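PDB 2CW5: bacterial fluorinating enzyme homolog from Thermus thermophilus, which catalyses the hydrolysis of S-adenosyl-L-methionine to adenosine and L-methionine, works as a homotrimer and has no chlorinase or fluorinase activity. Local coordinates for the interface of chains A and B. Coordinates in Å, arbitrary orientation; residue numbers count along the deposited sequence, not the author numbering. Chains: chain A/B, Bacterial fluorinating enzyme homolog.

The interface of chains A and B. Residues chain A 9-11, 38-42; chain B 183.
B:Arg183 reaches from its own subunit between two loops of chain A, 9-11 and 38-42, and spends its charged end on backbone carbonyls. Its CG lies anti to the backbone N (chi1 -165°), and the chain runs extended from there to NE, the length that lets it span the subunit boundary. At the base, CB lies 3.5 Å from the carbonyl O of A:Phe10. CD passes the same oxygen and, on the way in, packs 4.0 Å from CA of A:Gly11, where the lack of a side chain leaves room for the aliphatic stem. At the tip, NH1 donates to two oxygens: a nearly straight bond of 2.6 Å to A:Leu40 O, and one of 2.9 Å to A:Asp9 O, which lies in the guanidinium plane although the donor stands above the carbonyl plane. NH2 adds a weak bond to A:Ala39 O. CD of A:Pro42 sits above one guanidinium face, toward its rim, the proline ring set roughly across the side chain; a rigid, apolar ring can rest there without competing for the N-H groups. A lysine in place of B:Arg183 would probably leave some of these carbonyls without a donor, since one ammonium group cannot reproduce the planar, branched grip. Both loops follow strands, 4-8 and 33-37, within the N-terminal family region, whereas B:Arg183 follows strand 175-181 in the C-terminal one; the clasp thus joins unlike regions of neighbouring subunits in the homotrimer, beside A:Asp9, a probable adenosine-binding residue.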
# COMPACT_ATOMS: atom_id res chain seq x y z
N ASP A 9 -11.03 2.30 0.04
CA ASP A 9 -11.17 0.93 0.51
C ASP A 9 -11.12 -0.05 -0.66
O ASP A 9 -11.51 -1.20 -0.52
CB ASP A 9 -12.50 0.78 1.26
CG ASP A 9 -13.71 1.04 0.39
OD1 ASP A 9 -13.58 1.68 -0.69
OD2 ASP A 9 -14.81 0.62 0.79
N PHE A 10 -10.63 0.42 -1.81
CA PHE A 10 -10.55 -0.42 -3.00
C PHE A 10 -9.41 -1.43 -2.98
O PHE A 10 -9.50 -2.47 -3.61
CB PHE A 10 -10.39 0.46 -4.25
CG PHE A 10 -11.62 1.25 -4.60
CD1 PHE A 10 -12.64 0.68 -5.34
CD2 PHE A 10 -11.75 2.57 -4.18
CE1 PHE A 10 -13.79 1.41 -5.67
CE2 PHE A 10 -12.89 3.32 -4.50
CZ PHE A 10 -13.91 2.73 -5.25
N GLY A 11 -8.35 -1.10 -2.25
CA GLY A 11 -7.18 -1.97 -2.19
C GLY A 11 -6.17 -1.42 -3.17
O GLY A 11 -6.55 -0.91 -4.21
N HIS A 38 -5.35 2.36 1.35
CA HIS A 38 -6.32 1.85 0.38
C HIS A 38 -6.87 0.50 0.80
O HIS A 38 -7.80 -0.04 0.16
CB HIS A 38 -5.67 1.77 -1.00
CG HIS A 38 -5.39 3.11 -1.59
ND1 HIS A 38 -6.40 3.99 -1.93
CD2 HIS A 38 -4.23 3.76 -1.84
CE1 HIS A 38 -5.87 5.12 -2.35
NE2 HIS A 38 -4.55 5.01 -2.31
N ALA A 39 -6.32 -0.06 1.87
CA ALA A 39 -6.77 -1.36 2.35
C ALA A 39 -7.71 -1.26 3.55
O ALA A 39 -7.80 -2.18 4.36
CB ALA A 39 -5.57 -2.25 2.69
N LEU A 40 -8.41 -0.13 3.67
CA LEU A 40 -9.36 0.02 4.76
C LEU A 40 -10.43 -1.05 4.53
O LEU A 40 -10.70 -1.42 3.39
CB LEU A 40 -10.02 1.41 4.73
CG LEU A 40 -9.19 2.59 5.24
CD1 LEU A 40 -9.92 3.89 4.97
CD2 LEU A 40 -8.95 2.42 6.73
N PRO A 41 -11.05 -1.55 5.61
CA PRO A 41 -12.08 -2.58 5.45
C PRO A 41 -13.15 -2.09 4.49
O PRO A 41 -13.64 -0.97 4.60
CB PRO A 41 -12.62 -2.75 6.87
CG PRO A 41 -11.42 -2.46 7.72
CD PRO A 41 -10.83 -1.24 7.04
N PRO A 42 -13.53 -2.93 3.52
CA PRO A 42 -14.55 -2.55 2.54
C PRO A 42 -15.81 -1.94 3.16
O PRO A 42 -16.40 -2.52 4.08
CB PRO A 42 -14.84 -3.86 1.81
CG PRO A 42 -13.50 -4.53 1.82
CD PRO A 42 -13.03 -4.29 3.24
N ARG B 183 -11.95 -6.42 -4.88
CA ARG B 183 -11.93 -6.60 -3.43
C ARG B 183 -13.31 -6.73 -2.79
O ARG B 183 -13.44 -7.32 -1.72
CB ARG B 183 -11.17 -5.44 -2.79
CG ARG B 183 -10.77 -5.70 -1.34
CD ARG B 183 -9.90 -4.56 -0.85
NE ARG B 183 -9.33 -4.82 0.46
CZ ARG B 183 -9.47 -4.01 1.50
NH1 ARG B 183 -10.16 -2.88 1.36
NH2 ARG B 183 -8.92 -4.31 2.67